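Local coordinates for bacteriophage virulence determinant (Salmonella enterica subsp. enterica serovar Typhimurium str. 14028S, PDB 6GGR), which probably acts as a zinc-dependent effector protease of the PipA family, delivered by Salmonella to cleave NF-kB proteins of the host cell, at residues Asn136-Asp139 with Thr140-Asp143; Phe158-Thr161 with Arg162-His166; Asn192-Leu195 with Lys196-His200; Arg71-Leu74 with Ser75-Leu78. One frame throughout, in Å; residues are numbered along the deposited sequence.

How the contacts relate
Contact 2 (158-166) is the buried one, at the head of the helix that carries H166, and the other three gather round it. Contact 1 lies at the surface, in the loop after strand 132-135, and is an affair of carboxylates and turn bonds. Contacts 3 and 4 are partly buried: 192-200 holds the end of helix 186-197, while 71-78 is a mid-helix piece of helix 64-84. Contact 2 touches contact 1 and contact 3 by polar bonds but meets contact 4 through aromatic and aliphatic packing. Chemistry follows place: charged groups in contact 1 and on the outer side of contact 4, capping in contacts 2 and 3, hydrocarbon where helix 160-173 meets helix 64-84.

Contact 1: Asn136-Asp139 with Thr140-Asp143; sequences NLDD and TDDD
The backbone O of L137 is held twice by one residue: T140 OG1 donates to L137 O at 2.7 Å, and T140 N reaches the same oxygen in a weak bond of 3.3 Å. The hydroxyl gets there because it stands between its own backbone N and carbonyl carbon (chi1 51°), pointing back across the turn, and it comes in somewhat tilted from the carbonyl plane. T140 CG2 goes the other way and rests 3.8 Å from D139 C.

One step along, D141 N donates to D138 O at 2.8 Å, closing the next turn, and D141 CB lies close to the same oxygen. Side chains brace the chain at both ends of the stretch. N136 OD1 takes D138 N at 2.8 Å on an in-plane lone pair, making an Asx turn; D141 OD1 makes a second one with D143 N at 3.1 Å, met this time from above the carboxylate.

The D138 and D141 carboxylates are two like charges, not bonded, with D138 OD1 4.3 Å from D141 OD2; D138 OD2 also has a long, weak ion pair with a basic side chain of the other protein in the assembly. D139 turns elsewhere: its OD2 is hydrogen-bonded to S163 OG on helix 160-173, and its OD1 forms a salt bridge with a basic side chain of that other protein. L137 meanwhile lies on E69 and C70 of helix 64-84. So many acids on one short turn would make it strongly negative, consistent with a surface that receives positive groups of a bound partner.

Contact 2: Phe158-Thr161 with Arg162-His166; sequences FDTT and RSFIH
T160 CG2 lies over one face of the F164 ring, 3.8 Å from the ring centroid, a CH-pi contact between side chains that run alongside each other one helical turn apart. This belongs to the tight part of the contact. CG2, set opposite the backbone N, runs alongside the ring, while OG1 lies beside that N (chi1 -57°). Beneath the pair F164 N is bonded to T160 O at 2.8 Å, and farther out the ring meets helix 64-84. Also packed in is F158, which crosses R162 at about a right angle, its CD1 3.9 Å from R162 CD.

The looser side is that of partly exposed D159 and a water. D159 is the N-cap: its OD1 accepts from R162 N at 3.2 Å, the N-H coming from above the carboxylate plane, while D159 O takes S163 N. The two charged groups do not touch; water 1 links them, donating to D159 OD1 at 2.7 Å and accepting from R162 NE at 2.9 Å, in the guanidinium plane at its edge. Other residues hold the remaining ends: D159 OD2 bonds H200 NE2, R162 NH1 bonds N192 OD1 and R162 NH2 bonds S202 OG.

Two turns after this cap comes H166, which with H170 and D177 makes up the protein's zinc ligands, though no zinc is bound here. Two histidines four apart on the helix and D177 beyond it are consistent with a zincin-type metalloprotease site.

Contact 3: Asn192-Leu195 with Lys196-His200; sequences NIIL and KEMGH
N192 opens the segment by accepting K196 N at its backbone O, and K196 CG, placed by chi1 (-74°) beside its own backbone N, passes 3.5 Å from N192 O. Next comes I193, whose O takes E197 N at 2.9 Å. Its side chain and that of E197 point the same way, with I193 CG2 3.6 Å from E197 OE2; that carboxylate oxygen is in turn hydrogen-bonded to T87 OG1.

I194 follows with a more bent bond, M198 N reaching I194 O at 2.8 Å through an N-H angle of 131°. Above it the sulfur of M198 settles against the branch methyl, I194 CG2 to M198 SD being 3.9 Å.

L195 does most at the end of the helix. Its O accepts H200 N at 2.8 Å and, weakly, M198 N. G199 N bonds K196 O, and with its positive phi G199 turns the chain out of the helix in a Schellman motif. The turn brings the H200 ring beside L195: CD2 of L195 stands over one face, 4.1 Å from the ring centroid and 19° off the normal. H200 ND1 bonds S202 OG and NE2 is taken by D159, so both ring nitrogens have partners, which would limit its rotation.

In the fold, I193 and I194 face helix 86-100, L195 leans on I165 of helix 160-173, and M198 reaches A81 of helix 64-84.

Contact 4: Arg71-Leu74 with Ser75-Leu78; sequences REVL and SRIL
E72 and R76, one turn apart on helix 64-84, form a salt bridge at the rather long distance of 3.4 Å between E72 OE2 and R76 NE. The carboxylate oxygen comes to the guanidinium at its edge and in its plane, although the two flat groups are turned 36° against each other, and the same OE2 lies 3.1 Å from R76 CD. A bend in each chain brings them together, at chi2 of E72 (-93°) and chi3 of R76 (-59°).

Under the pair runs the helical ladder: S75 N to R71 O at 2.8 Å, R76 N to E72 O, I77 N to V73 O and L78 N to L74 O. V73 O also lies over one face of the R76 guanidinium, toward the rim, without bonding to it.

Farther round, charge gives way to hydrocarbon. V73 CG1 touches R76 NH2 at 3.6 Å and also I77 CD1 at 3.8 Å, the valine and isoleucine pointing the same way. L74 and L78 cross obliquely, L74 CG meeting L78 CD1 at 3.7 Å. V73, L74 and I77 receive F164 of helix 160-173, and I77 also I165, while S75 and L78 lie against helix 45-49.

With salt-bridged residues on one side and aliphatic i to i+4 pairs on another, this is a typical amphipathic helix packed against the zinc-ligand helix.

Contact 1: Asn136-Asp139 with Thr140-Asp143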
ATOM      1  N   ASN B 136      -4.023  -7.664   8.561  1.00 38.86           N
ATOM      2  CA  ASN B 136      -5.034  -7.060   9.416  1.00 40.48           C
ATOM      3  C   ASN B 136      -6.406  -7.528   8.957  1.00 40.90           C
ATOM      4  O   ASN B 136      -6.570  -8.050   7.852  1.00 39.76           O
ATOM      5  CB  ASN B 136      -4.964  -5.531   9.391  1.00 42.74           C
ATOM      6  CG  ASN B 136      -5.343  -4.954   8.039  1.00 46.82           C
ATOM      7  OD1 ASN B 136      -6.520  -4.906   7.679  1.00 42.36           O
ATOM      8  ND2 ASN B 136      -4.344  -4.517   7.280  1.00 42.76           N
ATOM      9  N   LEU B 137      -7.398  -7.324   9.824  1.00 41.50           N
ATOM     10  CA  LEU B 137      -8.778  -7.702   9.551  1.00 45.85           C
ATOM     11  C   LEU B 137      -9.654  -6.483   9.278  1.00 56.33           C
ATOM     12  O   LEU B 137     -10.863  -6.512   9.519  1.00 65.25           O
ATOM     13  CB  LEU B 137      -9.340  -8.518  10.712  1.00 46.46           C
ATOM     14  CG  LEU B 137      -8.623  -9.847  10.954  1.00 44.80           C
ATOM     15  CD1 LEU B 137      -8.860 -10.341  12.372  1.00 51.02           C
ATOM     16  CD2 LEU B 137      -9.074 -10.889   9.941  1.00 59.73           C
ATOM     17  N   ASP B 138      -9.054  -5.404   8.769  1.00 61.16           N
ATOM     18  CA  ASP B 138      -9.815  -4.200   8.457  1.00 70.24           C
ATOM     19  C   ASP B 138     -10.665  -4.366   7.203  1.00 68.74           C
ATOM     20  O   ASP B 138     -11.590  -3.574   6.990  1.00 66.55           O
ATOM     21  CB  ASP B 138      -8.871  -3.007   8.295  1.00 82.29           C
ATOM     22  CG  ASP B 138      -7.971  -2.806   9.503  1.00 89.72           C
ATOM     23  OD1 ASP B 138      -8.313  -3.312  10.593  1.00 89.83           O
ATOM     24  OD2 ASP B 138      -6.924  -2.138   9.363  1.00 88.34           O
ATOM     25  N   ASP B 139     -10.378  -5.370   6.370  1.00 77.23           N
ATOM     26  CA  ASP B 139     -11.232  -5.654   5.222  1.00 76.89           C
ATOM     27  C   ASP B 139     -12.670  -5.929   5.637  1.00 73.39           C
ATOM     28  O   ASP B 139     -13.579  -5.794   4.812  1.00 66.69           O
ATOM     29  CB  ASP B 139     -10.690  -6.851   4.437  1.00 85.11           C
ATOM     30  CG  ASP B 139      -9.469  -6.503   3.609  1.00 72.26           C
ATOM     31  OD1 ASP B 139      -9.065  -5.321   3.607  1.00 67.74           O
ATOM     32  OD2 ASP B 139      -8.917  -7.414   2.957  1.00 58.05           O
ATOM     33  N   THR B 140     -12.889  -6.321   6.892  1.00 83.75           N
ATOM     34  CA  THR B 140     -14.220  -6.538   7.439  1.00 77.19           C
ATOM     35  C   THR B 140     -14.663  -5.396   8.347  1.00 65.66           C
ATOM     36  O   THR B 140     -15.634  -5.549   9.095  1.00 67.10           O
ATOM     37  CB  THR B 140     -14.261  -7.861   8.209  1.00 74.10           C
ATOM     38  OG1 THR B 140     -13.169  -7.914   9.138  1.00 72.53           O
ATOM     39  CG2 THR B 140     -14.172  -9.046   7.259  1.00 69.43           C
ATOM     40  N   ASP B 141     -13.976  -4.256   8.296  1.00 69.28           N
ATOM     41  CA  ASP B 141     -14.198  -3.154   9.223  1.00 77.75           C
ATOM     42  C   ASP B 141     -14.876  -2.006   8.482  1.00 83.32           C
ATOM     43  O   ASP B 141     -14.326  -1.480   7.509  1.00 82.36           O
ATOM     44  CB  ASP B 141     -12.875  -2.700   9.843  1.00 76.75           C
ATOM     45  CG  ASP B 141     -13.072  -1.856  11.080  1.00 87.18           C
ATOM     46  OD1 ASP B 141     -14.143  -1.224  11.200  1.00 95.80           O
ATOM     47  OD2 ASP B 141     -12.160  -1.826  11.933  1.00 89.82           O
ATOM     48  N   ASP B 142     -16.073  -1.629   8.943  1.00 90.70           N
ATOM     49  CA  ASP B 142     -16.798  -0.517   8.334  1.00 92.61           C
ATOM     50  C   ASP B 142     -15.966   0.762   8.315  1.00 96.50           C
ATOM     51  O   ASP B 142     -15.943   1.483   7.310  1.00 91.22           O
ATOM     52  CB  ASP B 142     -18.107  -0.277   9.090  1.00 95.49           C
ATOM     53  CG  ASP B 142     -19.161  -1.332   8.796  1.00 86.42           C
ATOM     54  OD1 ASP B 142     -19.659  -1.380   7.648  1.00 81.88           O
ATOM     55  OD2 ASP B 142     -19.489  -2.116   9.713  1.00 84.20           O
ATOM     56  N   ASP B 143     -15.270   1.056   9.418  1.00100.30           N
ATOM     57  CA  ASP B 143     -14.585   2.336   9.567  1.00 92.88           C
ATOM     58  C   ASP B 143     -13.470   2.521   8.544  1.00 78.22           C
ATOM     59  O   ASP B 143     -13.023   3.654   8.331  1.00 72.92           O
ATOM     60  CB  ASP B 143     -14.038   2.459  10.990  1.00 95.64           C
ATOM     61  CG  ASP B 143     -15.090   2.159  12.044  1.00 98.32           C
ATOM     62  OD1 ASP B 143     -15.776   1.120  11.919  1.00 91.56           O
ATOM     63  OD2 ASP B 143     -15.232   2.956  12.995  1.00103.65           O
TER

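Contact 2: Phe158-Thr161 with Arg162-His166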
ATOM      1  N   PHE B 158     -11.074  -5.737  -2.352  1.00 32.01           N
ATOM      2  CA  PHE B 158     -10.231  -6.733  -1.707  1.00 32.42           C
ATOM      3  C   PHE B 158     -10.986  -7.358  -0.543  1.00 35.81           C
ATOM      4  O   PHE B 158     -11.660  -6.664   0.222  1.00 37.20           O
ATOM      5  CB  PHE B 158      -8.939  -6.099  -1.194  1.00 32.06           C
ATOM      6  CG  PHE B 158      -7.867  -5.948  -2.237  1.00 28.10           C
ATOM      7  CD1 PHE B 158      -7.172  -7.049  -2.694  1.00 25.50           C
ATOM      8  CD2 PHE B 158      -7.525  -4.698  -2.722  1.00 30.45           C
ATOM      9  CE1 PHE B 158      -6.175  -6.916  -3.638  1.00 30.37           C
ATOM     10  CE2 PHE B 158      -6.524  -4.557  -3.665  1.00 35.61           C
ATOM     11  CZ  PHE B 158      -5.848  -5.672  -4.123  1.00 29.45           C
ATOM     12  N   ASP B 159     -10.878  -8.675  -0.412  1.00 29.94           N
ATOM     13  CA  ASP B 159     -11.406  -9.385   0.743  1.00 28.24           C
ATOM     14  C   ASP B 159     -10.258 -10.058   1.485  1.00 32.26           C
ATOM     15  O   ASP B 159      -9.124 -10.121   1.003  1.00 37.18           O
ATOM     16  CB  ASP B 159     -12.471 -10.411   0.329  1.00 39.31           C
ATOM     17  CG  ASP B 159     -11.884 -11.638  -0.350  1.00 38.19           C
ATOM     18  OD1 ASP B 159     -10.920 -11.504  -1.135  1.00 35.46           O
ATOM     19  OD2 ASP B 159     -12.394 -12.747  -0.088  1.00 46.69           O
ATOM     20  N   THR B 160     -10.569 -10.563   2.679  1.00 27.57           N
ATOM     21  CA  THR B 160      -9.533 -11.118   3.548  1.00 33.47           C
ATOM     22  C   THR B 160      -8.762 -12.225   2.840  1.00 28.27           C
ATOM     23  O   THR B 160      -7.527 -12.261   2.879  1.00 27.83           O
ATOM     24  CB  THR B 160     -10.169 -11.641   4.837  1.00 37.52           C
ATOM     25  OG1 THR B 160     -10.886 -10.582   5.476  1.00 42.69           O
ATOM     26  CG2 THR B 160      -9.109 -12.175   5.796  1.00 40.44           C
ATOM     27  N   THR B 161      -9.475 -13.137   2.182  1.00 24.13           N
ATOM     28  CA  THR B 161      -8.813 -14.269   1.542  1.00 26.72           C
ATOM     29  C   THR B 161      -7.780 -13.793   0.528  1.00 26.28           C
ATOM     30  O   THR B 161      -6.604 -14.171   0.602  1.00 26.22           O
ATOM     31  CB  THR B 161      -9.846 -15.177   0.883  1.00 37.97           C
ATOM     32  OG1 THR B 161     -10.823 -15.567   1.856  1.00 35.82           O
ATOM     33  CG2 THR B 161      -9.177 -16.429   0.312  1.00 39.80           C
ATOM     34  N   ARG B 162      -8.196 -12.944  -0.418  1.00 27.30           N
ATOM     35  CA  ARG B 162      -7.265 -12.455  -1.430  1.00 30.34           C
ATOM     36  C   ARG B 162      -6.093 -11.719  -0.792  1.00 28.66           C
ATOM     37  O   ARG B 162      -4.936 -11.937  -1.165  1.00 26.47           O
ATOM     38  CB  ARG B 162      -7.983 -11.542  -2.427  1.00 22.61           C
ATOM     39  CG  ARG B 162      -7.077 -11.064  -3.561  1.00 27.50           C
ATOM     40  CD  ARG B 162      -7.844 -10.339  -4.668  1.00 27.26           C
ATOM     41  NE  ARG B 162      -8.645 -11.241  -5.498  1.00 29.94           N
ATOM     42  CZ  ARG B 162      -8.178 -11.935  -6.536  1.00 28.82           C
ATOM     43  NH1 ARG B 162      -6.904 -11.850  -6.890  1.00 26.57           N
ATOM     44  NH2 ARG B 162      -8.986 -12.723  -7.231  1.00 28.12           N
ATOM     45  N   SER B 163      -6.369 -10.840   0.172  1.00 33.53           N
ATOM     46  CA  SER B 163      -5.295 -10.062   0.783  1.00 32.07           C
ATOM     47  C   SER B 163      -4.316 -10.967   1.520  1.00 25.00           C
ATOM     48  O   SER B 163      -3.096 -10.803   1.410  1.00 32.54           O
ATOM     49  CB  SER B 163      -5.877  -9.017   1.732  1.00 29.89           C
ATOM     50  OG  SER B 163      -6.827  -8.199   1.075  1.00 33.14           O
ATOM     51  N   PHE B 164      -4.838 -11.928   2.285  1.00 24.43           N
ATOM     52  CA  PHE B 164      -3.974 -12.849   3.018  1.00 28.39           C
ATOM     53  C   PHE B 164      -3.127 -13.680   2.064  1.00 33.51           C
ATOM     54  O   PHE B 164      -1.913 -13.820   2.251  1.00 29.79           O
ATOM     55  CB  PHE B 164      -4.824 -13.751   3.915  1.00 32.32           C
ATOM     56  CG  PHE B 164      -5.117 -13.162   5.268  1.00 34.14           C
ATOM     57  CD1 PHE B 164      -5.642 -11.887   5.392  1.00 37.00           C
ATOM     58  CD2 PHE B 164      -4.882 -13.897   6.419  1.00 34.63           C
ATOM     59  CE1 PHE B 164      -5.911 -11.353   6.635  1.00 42.84           C
ATOM     60  CE2 PHE B 164      -5.153 -13.371   7.663  1.00 36.65           C
ATOM     61  CZ  PHE B 164      -5.670 -12.097   7.773  1.00 48.47           C
ATOM     62  N   ILE B 165      -3.753 -14.244   1.030  1.00 32.15           N
ATOM     63  CA  ILE B 165      -3.020 -15.090   0.087  1.00 28.40           C
ATOM     64  C   ILE B 165      -1.989 -14.268  -0.676  1.00 31.27           C
ATOM     65  O   ILE B 165      -0.866 -14.724  -0.918  1.00 29.17           O
ATOM     66  CB  ILE B 165      -4.003 -15.792  -0.867  1.00 28.51           C
ATOM     67  CG1 ILE B 165      -4.903 -16.766  -0.093  1.00 32.25           C
ATOM     68  CG2 ILE B 165      -3.256 -16.515  -1.991  1.00 30.13           C
ATOM     69  CD1 ILE B 165      -4.158 -17.865   0.650  1.00 36.03           C
ATOM     70  N   HIS B 166      -2.353 -13.048  -1.067  1.00 31.07           N
ATOM     71  CA  HIS B 166      -1.412 -12.188  -1.778  1.00 29.55           C
ATOM     72  C   HIS B 166      -0.149 -11.963  -0.956  1.00 28.76           C
ATOM     73  O   HIS B 166       0.970 -12.095  -1.467  1.00 32.83           O
ATOM     74  CB  HIS B 166      -2.080 -10.856  -2.118  1.00 30.37           C
ATOM     75  CG  HIS B 166      -1.229  -9.952  -2.955  1.00 35.01           C
ATOM     76  ND1 HIS B 166      -1.453  -9.754  -4.300  1.00 35.45           N
ATOM     77  CD2 HIS B 166      -0.147  -9.203  -2.640  1.00 30.83           C
ATOM     78  CE1 HIS B 166      -0.551  -8.913  -4.776  1.00 37.77           C
ATOM     79  NE2 HIS B 166       0.254  -8.564  -3.788  1.00 41.23           N
TER
HETATM   80  O   HOH W   1     -10.953 -10.863  -3.717  1.00 39.52           O

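Contact 3: Asn192-Leu195 with Lys196-His200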
ATOM      1  N   ASN B 192      -4.508 -15.120  -8.176  1.00 27.56           N
ATOM      2  CA  ASN B 192      -5.697 -15.403  -8.977  1.00 28.59           C
ATOM      3  C   ASN B 192      -5.930 -16.904  -9.106  1.00 27.38           C
ATOM      4  O   ASN B 192      -7.059 -17.385  -8.956  1.00 27.45           O
ATOM      5  CB  ASN B 192      -5.568 -14.777 -10.365  1.00 29.06           C
ATOM      6  CG  ASN B 192      -5.753 -13.269 -10.357  1.00 33.21           C
ATOM      7  OD1 ASN B 192      -6.228 -12.685  -9.383  1.00 28.15           O
ATOM      8  ND2 ASN B 192      -5.396 -12.633 -11.465  1.00 30.99           N
ATOM      9  N   ILE B 193      -4.871 -17.658  -9.408  1.00 34.41           N
ATOM     10  CA  ILE B 193      -5.007 -19.091  -9.661  1.00 29.89           C
ATOM     11  C   ILE B 193      -5.375 -19.830  -8.381  1.00 33.59           C
ATOM     12  O   ILE B 193      -6.248 -20.705  -8.377  1.00 38.56           O
ATOM     13  CB  ILE B 193      -3.708 -19.648 -10.265  1.00 31.15           C
ATOM     14  CG1 ILE B 193      -3.424 -18.981 -11.612  1.00 33.03           C
ATOM     15  CG2 ILE B 193      -3.800 -21.171 -10.423  1.00 33.98           C
ATOM     16  CD1 ILE B 193      -2.018 -19.221 -12.134  1.00 37.84           C
ATOM     17  N   ILE B 194      -4.687 -19.511  -7.283  1.00 31.87           N
ATOM     18  CA  ILE B 194      -4.949 -20.170  -6.007  1.00 26.13           C
ATOM     19  C   ILE B 194      -6.401 -19.963  -5.595  1.00 29.99           C
ATOM     20  O   ILE B 194      -7.102 -20.910  -5.218  1.00 27.09           O
ATOM     21  CB  ILE B 194      -3.974 -19.648  -4.938  1.00 36.43           C
ATOM     22  CG1 ILE B 194      -2.546 -20.062  -5.294  1.00 30.11           C
ATOM     23  CG2 ILE B 194      -4.348 -20.167  -3.549  1.00 34.94           C
ATOM     24  CD1 ILE B 194      -1.481 -19.347  -4.486  1.00 34.08           C
ATOM     25  N   LEU B 195      -6.875 -18.718  -5.667  1.00 32.32           N
ATOM     26  CA  LEU B 195      -8.239 -18.418  -5.241  1.00 23.31           C
ATOM     27  C   LEU B 195      -9.263 -19.172  -6.081  1.00 23.70           C
ATOM     28  O   LEU B 195     -10.246 -19.698  -5.546  1.00 28.61           O
ATOM     29  CB  LEU B 195      -8.492 -16.913  -5.316  1.00 23.31           C
ATOM     30  CG  LEU B 195      -8.308 -16.146  -4.001  1.00 35.09           C
ATOM     31  CD1 LEU B 195      -6.897 -16.293  -3.475  1.00 34.22           C
ATOM     32  CD2 LEU B 195      -8.656 -14.681  -4.194  1.00 47.18           C
ATOM     33  N   LYS B 196      -9.067 -19.227  -7.399  1.00 27.87           N
ATOM     34  CA  LYS B 196      -9.980 -20.011  -8.228  1.00 37.27           C
ATOM     35  C   LYS B 196      -9.904 -21.490  -7.878  1.00 38.22           C
ATOM     36  O   LYS B 196     -10.925 -22.188  -7.880  1.00 27.50           O
ATOM     37  CB  LYS B 196      -9.677 -19.798  -9.712  1.00 38.52           C
ATOM     38  CG  LYS B 196     -10.121 -18.446 -10.258  1.00 35.67           C
ATOM     39  CD  LYS B 196     -11.626 -18.246 -10.127  1.00 37.19           C
ATOM     40  CE  LYS B 196     -12.080 -16.972 -10.826  1.00 38.49           C
ATOM     41  NZ  LYS B 196     -13.509 -16.645 -10.536  1.00 44.79           N
ATOM     42  N   GLU B 197      -8.703 -21.989  -7.580  1.00 31.35           N
ATOM     43  CA  GLU B 197      -8.568 -23.374  -7.143  1.00 35.35           C
ATOM     44  C   GLU B 197      -9.245 -23.615  -5.799  1.00 34.77           C
ATOM     45  O   GLU B 197      -9.627 -24.754  -5.505  1.00 34.11           O
ATOM     46  CB  GLU B 197      -7.090 -23.761  -7.063  1.00 33.24           C
ATOM     47  CG  GLU B 197      -6.401 -23.894  -8.418  1.00 37.36           C
ATOM     48  CD  GLU B 197      -4.944 -24.329  -8.305  1.00 39.48           C
ATOM     49  OE1 GLU B 197      -4.444 -24.469  -7.170  1.00 38.55           O
ATOM     50  OE2 GLU B 197      -4.299 -24.535  -9.355  1.00 35.70           O
ATOM     51  N   MET B 198      -9.399 -22.570  -4.983  1.00 29.23           N
ATOM     52  CA  MET B 198     -10.079 -22.660  -3.696  1.00 33.83           C
ATOM     53  C   MET B 198     -11.591 -22.522  -3.812  1.00 34.20           C
ATOM     54  O   MET B 198     -12.283 -22.609  -2.793  1.00 40.83           O
ATOM     55  CB  MET B 198      -9.561 -21.572  -2.745  1.00 29.37           C
ATOM     56  CG  MET B 198      -8.111 -21.729  -2.323  1.00 34.85           C
ATOM     57  SD  MET B 198      -7.543 -20.322  -1.353  1.00 32.27           S
ATOM     58  CE  MET B 198      -8.417 -20.627   0.181  1.00 33.79           C
ATOM     59  N   GLY B 199     -12.123 -22.298  -5.011  1.00 30.87           N
ATOM     60  CA  GLY B 199     -13.537 -22.023  -5.145  1.00 37.95           C
ATOM     61  C   GLY B 199     -13.923 -20.613  -4.771  1.00 42.58           C
ATOM     62  O   GLY B 199     -15.096 -20.357  -4.485  1.00 42.23           O
ATOM     63  N   HIS B 200     -12.968 -19.690  -4.747  1.00 37.57           N
ATOM     64  CA  HIS B 200     -13.269 -18.291  -4.476  1.00 30.76           C
ATOM     65  C   HIS B 200     -13.898 -17.647  -5.708  1.00 28.92           C
ATOM     66  O   HIS B 200     -13.340 -17.706  -6.807  1.00 37.09           O
ATOM     67  CB  HIS B 200     -12.000 -17.548  -4.069  1.00 38.67           C
ATOM     68  CG  HIS B 200     -12.257 -16.317  -3.258  1.00 39.39           C
ATOM     69  ND1 HIS B 200     -12.568 -15.103  -3.831  1.00 41.73           N
ATOM     70  CD2 HIS B 200     -12.256 -16.115  -1.919  1.00 38.09           C
ATOM     71  CE1 HIS B 200     -12.742 -14.202  -2.879  1.00 45.38           C
ATOM     72  NE2 HIS B 200     -12.557 -14.791  -1.711  1.00 40.84           N
TER

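Contact 4: Arg71-Leu74 with Ser75-Leu78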
ATOM      1  N   ARG B  71      -3.850 -14.529  13.556  1.00 54.59           N
ATOM      2  CA  ARG B  71      -3.265 -15.853  13.363  1.00 51.59           C
ATOM      3  C   ARG B  71      -4.344 -16.914  13.188  1.00 54.38           C
ATOM      4  O   ARG B  71      -4.202 -17.825  12.364  1.00 46.67           O
ATOM      5  CB  ARG B  71      -2.361 -16.218  14.542  1.00 53.42           C
ATOM      6  CG  ARG B  71      -1.407 -17.359  14.224  1.00 51.55           C
ATOM      7  CD  ARG B  71      -0.907 -18.074  15.469  1.00 57.71           C
ATOM      8  NE  ARG B  71      -0.010 -19.173  15.115  1.00 69.80           N
ATOM      9  CZ  ARG B  71      -0.400 -20.419  14.857  1.00 76.25           C
ATOM     10  NH1 ARG B  71      -1.682 -20.757  14.915  1.00 82.25           N
ATOM     11  NH2 ARG B  71       0.501 -21.336  14.536  1.00 72.30           N
ATOM     12  N   GLU B  72      -5.419 -16.829  13.974  1.00 59.03           N
ATOM     13  CA  GLU B  72      -6.529 -17.763  13.820  1.00 61.35           C
ATOM     14  C   GLU B  72      -7.086 -17.712  12.401  1.00 61.37           C
ATOM     15  O   GLU B  72      -7.303 -18.749  11.767  1.00 58.01           O
ATOM     16  CB  GLU B  72      -7.616 -17.445  14.848  1.00 68.20           C
ATOM     17  CG  GLU B  72      -8.763 -18.446  14.885  1.00 82.20           C
ATOM     18  CD  GLU B  72      -9.923 -18.055  13.990  1.00 95.10           C
ATOM     19  OE1 GLU B  72     -10.207 -16.843  13.865  1.00 99.26           O
ATOM     20  OE2 GLU B  72     -10.554 -18.962  13.409  1.00 98.09           O
ATOM     21  N   VAL B  73      -7.314 -16.502  11.883  1.00 56.96           N
ATOM     22  CA  VAL B  73      -7.813 -16.352  10.518  1.00 54.27           C
ATOM     23  C   VAL B  73      -6.779 -16.858   9.520  1.00 48.21           C
ATOM     24  O   VAL B  73      -7.108 -17.570   8.564  1.00 44.13           O
ATOM     25  CB  VAL B  73      -8.191 -14.885  10.246  1.00 50.01           C
ATOM     26  CG1 VAL B  73      -8.554 -14.672   8.770  1.00 49.22           C
ATOM     27  CG2 VAL B  73      -9.349 -14.473  11.138  1.00 53.41           C
ATOM     28  N   LEU B  74      -5.512 -16.488   9.722  1.00 47.07           N
ATOM     29  CA  LEU B  74      -4.461 -16.931   8.812  1.00 49.70           C
ATOM     30  C   LEU B  74      -4.381 -18.450   8.769  1.00 54.85           C
ATOM     31  O   LEU B  74      -4.182 -19.039   7.700  1.00 46.37           O
ATOM     32  CB  LEU B  74      -3.115 -16.334   9.232  1.00 46.59           C
ATOM     33  CG  LEU B  74      -1.897 -16.772   8.414  1.00 42.66           C
ATOM     34  CD1 LEU B  74      -2.091 -16.481   6.936  1.00 42.22           C
ATOM     35  CD2 LEU B  74      -0.639 -16.095   8.916  1.00 40.02           C
ATOM     36  N   SER B  75      -4.547 -19.103   9.920  1.00 42.73           N
ATOM     37  CA  SER B  75      -4.461 -20.558   9.967  1.00 43.69           C
ATOM     38  C   SER B  75      -5.581 -21.206   9.162  1.00 43.06           C
ATOM     39  O   SER B  75      -5.345 -22.175   8.430  1.00 42.74           O
ATOM     40  CB  SER B  75      -4.497 -21.035  11.420  1.00 48.66           C
ATOM     41  OG  SER B  75      -4.444 -22.449  11.494  1.00 82.45           O
ATOM     42  N   ARG B  76      -6.809 -20.696   9.289  1.00 44.08           N
ATOM     43  CA  ARG B  76      -7.917 -21.229   8.502  1.00 45.51           C
ATOM     44  C   ARG B  76      -7.628 -21.113   7.012  1.00 41.37           C
ATOM     45  O   ARG B  76      -7.787 -22.077   6.256  1.00 45.80           O
ATOM     46  CB  ARG B  76      -9.214 -20.492   8.841  1.00 65.71           C
ATOM     47  CG  ARG B  76      -9.643 -20.564  10.294  1.00 76.15           C
ATOM     48  CD  ARG B  76     -11.023 -19.948  10.483  1.00 73.45           C
ATOM     49  NE  ARG B  76     -11.076 -18.547  10.058  1.00 79.57           N
ATOM     50  CZ  ARG B  76     -11.415 -18.134   8.839  1.00 84.80           C
ATOM     51  NH1 ARG B  76     -11.737 -19.006   7.891  1.00 91.74           N
ATOM     52  NH2 ARG B  76     -11.432 -16.837   8.562  1.00 84.36           N
ATOM     53  N   ILE B  77      -7.199 -19.929   6.574  1.00 42.99           N
ATOM     54  CA  ILE B  77      -6.985 -19.680   5.150  1.00 37.38           C
ATOM     55  C   ILE B  77      -5.856 -20.551   4.617  1.00 37.78           C
ATOM     56  O   ILE B  77      -5.957 -21.123   3.525  1.00 39.14           O
ATOM     57  CB  ILE B  77      -6.719 -18.180   4.924  1.00 36.50           C
ATOM     58  CG1 ILE B  77      -8.015 -17.394   5.158  1.00 44.92           C
ATOM     59  CG2 ILE B  77      -6.171 -17.917   3.517  1.00 34.05           C
ATOM     60  CD1 ILE B  77      -7.832 -15.899   5.250  1.00 48.31           C
ATOM     61  N   LEU B  78      -4.762 -20.666   5.374  1.00 36.11           N
ATOM     62  CA  LEU B  78      -3.677 -21.559   4.978  1.00 39.66           C
ATOM     63  C   LEU B  78      -4.180 -22.990   4.838  1.00 45.05           C
ATOM     64  O   LEU B  78      -3.861 -23.682   3.867  1.00 36.62           O
ATOM     65  CB  LEU B  78      -2.546 -21.494   6.003  1.00 47.48           C
ATOM     66  CG  LEU B  78      -1.722 -20.210   6.055  1.00 47.12           C
ATOM     67  CD1 LEU B  78      -0.861 -20.197   7.307  1.00 42.31           C
ATOM     68  CD2 LEU B  78      -0.858 -20.077   4.814  1.00 48.35           C
TER